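Local coordinates for protein galactitol 1-phosphate 5-dehydrogenase (Escherichia coli, PDB 4UEJ) that catalyses the zinc-dependent, NAD-linked oxidation of galactitol 1-phosphate to D-tagatose 6-phosphate as a homodimeric member of the zinc-containing alcohol dehydrogenase family, at residues A[301-304]-A[305-309]; A[198-201]-A[202-206]; A[107-110]-A[111-115]. All coordinates share one frame; numbering follows the deposited sequence. Where two conformers were deposited one is given.

The three contacts are local ones, met along the chain in the order contact 3, contact 2, contact 1. Contact 3 is strand 107-108 and the turn that leaves it, in the GroES-like domain beside the zinc ligand His59. Contacts 2 and 1 both fall in the zinc-binding dehydrogenase region, at the C-terminal ends of helices 196-203 and 297-307, and each ends in a Schellman motif. Their centres are about 19 Å apart, and side chains of both lean on helix 171-182. Contact 3 has its centre about 26 Å from that of contact 1 and about 33 Å from that of contact 2. The set therefore samples both parts of the subunit.

Contact 1 (A[301-304]-A[305-309]); sequences TASR and LLTER
Thr301 and Leu305 run side by side, one helical turn apart and pointing the same way, with the methyl CG2 of Thr301 against CD1 of Leu305 at 3.8 Å. The threonine presents its methyl because CG2 stands anti to the backbone N, while OG1 is turned back along the helix to bond Gln297 O. Leu305 also sets its CG close over Thr301 O, the acceptor of its own N-H, and carries the packing on to Cys179 and Ala182 of helix 171-182. A neighbouring face of helix 297-307 meets helix 143-155 through Ala302 and Leu306, which share Ile146.

The polar side is built round Arg304 O. With OG1 wedged between N and the carbonyl carbon (chi1 64°), Thr307 curls its hydroxyl back to donate to Arg304 O over 2.8 Å. It arrives well to the side of the carbonyl, at a C=O...OG1 angle of 115°, whereas Glu308 N meets the same oxygen more nearly head-on, at 2.9 Å, though its N-H is bent. The Thr307 methyl turns instead to Ser303 O.

Glu308 folds over Arg304 O, its CG 3.2 Å from that atom, but its carboxylate does not reach the guanidinium: Arg304 NE and Glu308 OE2 are 6.3 Å apart. OE1 forms a salt bridge with Lys310.

Arg309, with positive phi, closes the helix in a Schellman motif. The last turn thus satisfies a C-terminal carbonyl twice over, by main chain and hydroxyl, while any attraction between Arg304 and Glu308 is probably only a diffuse electrostatic one.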
# COMPACT_ATOMS: atom_id res chain seq x y z
N THR A 301 -4.83 -2.65 25.37
CA THR A 301 -5.54 -1.41 25.05
C THR A 301 -7.05 -1.62 25.00
O THR A 301 -7.81 -0.81 25.53
CB THR A 301 -5.06 -0.81 23.72
OG1 THR A 301 -3.65 -0.54 23.81
CG2 THR A 301 -5.78 0.48 23.41
N ALA A 302 -7.49 -2.71 24.38
CA ALA A 302 -8.92 -2.97 24.24
C ALA A 302 -9.56 -3.10 25.61
O ALA A 302 -10.62 -2.53 25.88
CB ALA A 302 -9.18 -4.22 23.41
N SER A 303 -8.90 -3.85 26.47
CA SER A 303 -9.39 -4.05 27.81
C SER A 303 -9.47 -2.71 28.54
O SER A 303 -10.46 -2.40 29.20
CB SER A 303 -8.49 -5.02 28.57
OG SER A 303 -9.05 -5.25 29.86
N ARG A 304 -8.43 -1.89 28.40
CA ARG A 304 -8.39 -0.63 29.12
C ARG A 304 -9.44 0.35 28.64
O ARG A 304 -10.11 0.98 29.46
CB ARG A 304 -7.00 -0.01 29.01
CG ARG A 304 -5.97 -0.82 29.76
CD ARG A 304 -4.56 -0.38 29.42
NE ARG A 304 -3.59 -1.11 30.21
CZ ARG A 304 -2.29 -0.84 30.24
NH1 ARG A 304 -1.80 0.15 29.51
NH2 ARG A 304 -1.49 -1.57 31.00
N LEU A 305 -9.61 0.47 27.33
CA LEU A 305 -10.62 1.37 26.77
C LEU A 305 -12.01 0.96 27.26
O LEU A 305 -12.84 1.82 27.57
CB LEU A 305 -10.57 1.36 25.25
CG LEU A 305 -9.31 2.02 24.67
CD1 LEU A 305 -9.30 1.86 23.16
CD2 LEU A 305 -9.25 3.49 25.05
N LEU A 306 -12.25 -0.34 27.33
CA LEU A 306 -13.53 -0.83 27.85
C LEU A 306 -13.71 -0.45 29.31
O LEU A 306 -14.76 0.05 29.72
CB LEU A 306 -13.62 -2.35 27.69
CG LEU A 306 -14.00 -2.86 26.29
CD1 LEU A 306 -13.71 -4.37 26.16
CD2 LEU A 306 -15.46 -2.58 26.01
N THR A 307 -12.67 -0.66 30.11
CA THR A 307 -12.81 -0.40 31.53
C THR A 307 -12.98 1.08 31.79
O THR A 307 -13.64 1.48 32.73
CB THR A 307 -11.62 -0.94 32.33
OG1 THR A 307 -10.43 -0.25 31.93
CG2 THR A 307 -11.45 -2.40 32.06
N GLU A 308 -12.39 1.90 30.92
CA GLU A 308 -12.47 3.35 31.07
C GLU A 308 -13.75 3.92 30.51
O GLU A 308 -13.92 5.13 30.50
CB GLU A 308 -11.27 4.01 30.38
CG GLU A 308 -9.99 3.70 31.07
CD GLU A 308 -8.77 4.12 30.29
OE1 GLU A 308 -8.89 4.87 29.30
OE2 GLU A 308 -7.69 3.69 30.70
N ARG A 309 -14.65 3.06 30.03
CA ARG A 309 -15.94 3.50 29.52
C ARG A 309 -15.81 4.33 28.25
O ARG A 309 -16.64 5.19 27.98
CB ARG A 309 -16.70 4.32 30.58
CG ARG A 309 -16.90 3.64 31.90
CD ARG A 309 -17.33 2.22 31.73
NE ARG A 309 -17.91 1.69 32.97
CZ ARG A 309 -17.84 0.42 33.34
NH1 ARG A 309 -17.20 -0.46 32.59
NH2 ARG A 309 -18.40 0.03 34.48

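Contact 2 (A[198-201]-A[202-206]); sequences LALA and KSFGA
Leu200 and Phe204 meet at the end of helix 196-203, their side chains crossing obliquely so that CG of Leu200 touches CE2 of the ring at 3.7 Å. The leucine reaches that rim because its CG is anti to the backbone N (chi1 -158°), which carries the branch toward the following turn. The same ring has Leu200 O over one face, 3.4 Å above the plane and offset toward the rim. Phe204 N sends weak bonds to both Leu200 O and Ala201 O. Ser203 OG also bonds Leu200 O, at 2.6 Å, but this serine has two conformers and the grip may be only part-time.

The helix ends here in a Schellman motif. Ala206 N returns to Ala201 O at 3.1 Å, the two alanine methyls come together at 4.3 Å, and Gly205 takes up the positive phi (112°) at which a CB would be jammed against the preceding carbonyl. This is the helix-to-strand turn of a beta-alpha-beta unit, strand 187-192 to strand 208-211, in the Rossmann-type domain.

Further out, Phe204 is wedged against Leu174, Ile177 and Gln178 of helix 171-182, with Pro315 touching both it and Leu200. Ala201 touches Ile177 and also Ala190 of strand 187-192. On another side of the helix, Lys202 lays its CG against Leu198 O at 3.4 Å, and both residues touch Thr209 of strand 208-211.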
# COMPACT_ATOMS: atom_id res chain seq x y z
N LEU A 198 -25.15 4.83 10.28
CA LEU A 198 -24.47 6.11 10.18
C LEU A 198 -24.89 7.04 11.31
O LEU A 198 -24.05 7.73 11.87
CB LEU A 198 -24.72 6.74 8.80
CG LEU A 198 -23.97 6.03 7.65
CD1 LEU A 198 -24.08 6.78 6.32
CD2 LEU A 198 -22.51 5.79 8.00
N ALA A 199 -26.18 7.06 11.66
CA ALA A 199 -26.60 7.83 12.83
C ALA A 199 -25.89 7.28 14.06
O ALA A 199 -25.36 8.03 14.87
CB ALA A 199 -28.13 7.78 13.02
N LEU A 200 -25.87 5.96 14.17
CA LEU A 200 -25.12 5.29 15.22
C LEU A 200 -23.66 5.70 15.19
O LEU A 200 -23.04 5.99 16.22
CB LEU A 200 -25.26 3.77 15.08
CG LEU A 200 -25.00 2.95 16.33
CD1 LEU A 200 -25.89 3.44 17.48
CD2 LEU A 200 -25.28 1.47 16.07
N ALA A 201 -23.09 5.73 13.99
CA ALA A 201 -21.70 6.15 13.85
C ALA A 201 -21.49 7.55 14.43
O ALA A 201 -20.51 7.79 15.12
CB ALA A 201 -21.26 6.09 12.38
N LYS A 202 -22.41 8.48 14.16
CA LYS A 202 -22.31 9.82 14.73
C LYS A 202 -22.41 9.79 16.26
O LYS A 202 -21.72 10.56 16.94
CB LYS A 202 -23.40 10.75 14.17
CG LYS A 202 -23.33 10.98 12.66
CD LYS A 202 -24.67 11.48 12.15
CE LYS A 202 -24.68 11.63 10.65
NZ LYS A 202 -24.13 12.95 10.25
N SER A 203 -23.25 8.91 16.80
CA SER A 203 -23.40 8.78 18.25
C SER A 203 -22.12 8.26 18.90
O SER A 203 -21.89 8.48 20.08
CB SER A 203 -24.57 7.86 18.60
OG SER A 203 -24.21 6.49 18.53
N PHE A 204 -21.30 7.58 18.11
CA PHE A 204 -20.03 7.04 18.56
C PHE A 204 -18.90 8.04 18.38
O PHE A 204 -17.75 7.76 18.71
CB PHE A 204 -19.69 5.76 17.80
CG PHE A 204 -20.55 4.61 18.17
CD1 PHE A 204 -21.15 4.55 19.42
CD2 PHE A 204 -20.76 3.57 17.28
CE1 PHE A 204 -21.95 3.48 19.78
CE2 PHE A 204 -21.55 2.50 17.63
CZ PHE A 204 -22.15 2.45 18.89
N GLY A 205 -19.23 9.21 17.83
CA GLY A 205 -18.24 10.24 17.67
C GLY A 205 -17.81 10.60 16.26
O GLY A 205 -16.96 11.48 16.10
N ALA A 206 -18.36 9.95 15.24
CA ALA A 206 -18.05 10.40 13.87
C ALA A 206 -18.64 11.79 13.69
O ALA A 206 -19.78 12.03 14.06
CB ALA A 206 -18.58 9.42 12.82

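Contact 3 (A[107-110]-A[111-115]); sequences DFIG and SRRDG
Phe108 and Ser111 close a tight turn in which one carbonyl oxygen, Phe108 O, takes three backbone N-H groups. Ser111 N lies 3.1 Å from it, above the carbonyl plane; Arg112 N, at 2.9 Å, approaches within that plane, and Arg113 N is tilted from it. In return Gly110 N donates to Arg113 O at 2.8 Å, bridging Ile109 with Arg113. Gly115 comes so near Gly110 that a CB on it would strike the CA of Gly110.

Among side-chain hydrogen bonds, Asp107 OD1 accepts one from Phe108 N at 2.8 Å, on the anti side of the carboxylate and 31° out of its plane. Arg113 NE bonds Asp114 O, NH2 of the same guanidinium reaches Val122 O, and Arg112 NH1 goes to Tyr106 O.

The charged groups meet mostly through their carbon chains. Asp107 crosses Arg113 at about a right angle, OD1 resting 3.5 Å from CG of that arginine, and OD1 also touches CB of Arg112. The charged ends stay apart, with Asp107 OD2 5.1 Å from Arg113 NE. Replacing Asp107 by an alanine removes OD1 and its contacts, which would probably leave Phe108 N without this acceptor and the aliphatic parts of Arg112 and Arg113 less well covered on this side.

Van der Waals contacts complete the turn. Ile109 lies alongside Arg113, its CG1 over one guanidinium face and 3.7 Å from CD, while CD1 of Phe108 leans on CB of Ser111.

The backbone angles of Ile109 and Gly110 are those of a type II beta turn, with glycine at its usual third position. It begins at the end of strand 107-108 in the GroES-like domain, where Phe108 stands edge-to-face with His59, a ligand of what is probably the catalytic zinc, and lies near the bound glycerol.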
# COMPACT_ATOMS: atom_id res chain seq x y z
N ASP A 107 -2.72 -22.30 14.29
CA ASP A 107 -4.08 -22.79 14.47
C ASP A 107 -4.98 -21.59 14.69
O ASP A 107 -4.51 -20.50 15.02
CB ASP A 107 -4.18 -23.76 15.65
CG ASP A 107 -5.29 -24.78 15.48
OD1 ASP A 107 -6.15 -24.60 14.58
OD2 ASP A 107 -5.30 -25.76 16.24
N PHE A 108 -6.27 -21.77 14.48
CA PHE A 108 -7.18 -20.67 14.73
C PHE A 108 -8.50 -21.20 15.24
O PHE A 108 -9.18 -21.96 14.56
CB PHE A 108 -7.39 -19.82 13.47
CG PHE A 108 -8.01 -18.50 13.76
CD1 PHE A 108 -9.38 -18.36 13.85
CD2 PHE A 108 -7.21 -17.39 13.99
CE1 PHE A 108 -9.94 -17.14 14.14
CE2 PHE A 108 -7.76 -16.19 14.28
CZ PHE A 108 -9.13 -16.05 14.34
N ILE A 109 -8.83 -20.81 16.47
CA ILE A 109 -10.05 -21.27 17.11
C ILE A 109 -11.25 -20.69 16.37
O ILE A 109 -11.39 -19.48 16.23
CB ILE A 109 -10.04 -20.86 18.59
CG1 ILE A 109 -8.95 -21.65 19.32
CG2 ILE A 109 -11.42 -21.05 19.23
CD1 ILE A 109 -8.47 -20.98 20.59
N GLY A 110 -12.11 -21.57 15.85
CA GLY A 110 -13.28 -21.15 15.12
C GLY A 110 -13.07 -21.04 13.62
O GLY A 110 -13.93 -20.52 12.90
N SER A 111 -11.94 -21.54 13.13
CA SER A 111 -11.69 -21.54 11.69
C SER A 111 -10.88 -22.77 11.29
O SER A 111 -11.32 -23.56 10.45
CB SER A 111 -10.96 -20.27 11.27
OG SER A 111 -10.72 -20.25 9.87
N ARG A 112 -9.72 -22.95 11.90
CA ARG A 112 -8.88 -24.11 11.59
C ARG A 112 -9.11 -25.26 12.57
O ARG A 112 -8.75 -26.40 12.29
CB ARG A 112 -7.40 -23.70 11.57
CG ARG A 112 -7.07 -22.69 10.49
CD ARG A 112 -5.59 -22.38 10.40
NE ARG A 112 -5.33 -21.38 9.37
CZ ARG A 112 -4.11 -21.05 8.93
NH1 ARG A 112 -3.04 -21.63 9.44
NH2 ARG A 112 -3.98 -20.13 7.99
N ARG A 113 -9.70 -24.94 13.72
CA ARG A 113 -10.18 -25.93 14.68
C ARG A 113 -11.54 -25.43 15.17
O ARG A 113 -11.87 -24.27 14.97
CB ARG A 113 -9.22 -26.11 15.86
CG ARG A 113 -8.95 -24.81 16.63
CD ARG A 113 -8.55 -25.06 18.08
NE ARG A 113 -9.68 -25.50 18.90
CZ ARG A 113 -9.59 -25.77 20.19
NH1 ARG A 113 -8.43 -25.65 20.82
NH2 ARG A 113 -10.67 -26.17 20.86
N ASP A 114 -12.31 -26.31 15.81
CA ASP A 114 -13.64 -25.93 16.30
C ASP A 114 -13.54 -24.83 17.35
O ASP A 114 -12.53 -24.71 18.07
CB ASP A 114 -14.38 -27.15 16.85
CG ASP A 114 -14.92 -28.04 15.75
OD1 ASP A 114 -14.86 -27.63 14.57
OD2 ASP A 114 -15.40 -29.15 16.05
N GLY A 115 -14.57 -24.00 17.43
CA GLY A 115 -14.51 -22.81 18.25
C GLY A 115 -15.62 -22.65 19.27
O GLY A 115 -16.19 -23.62 19.75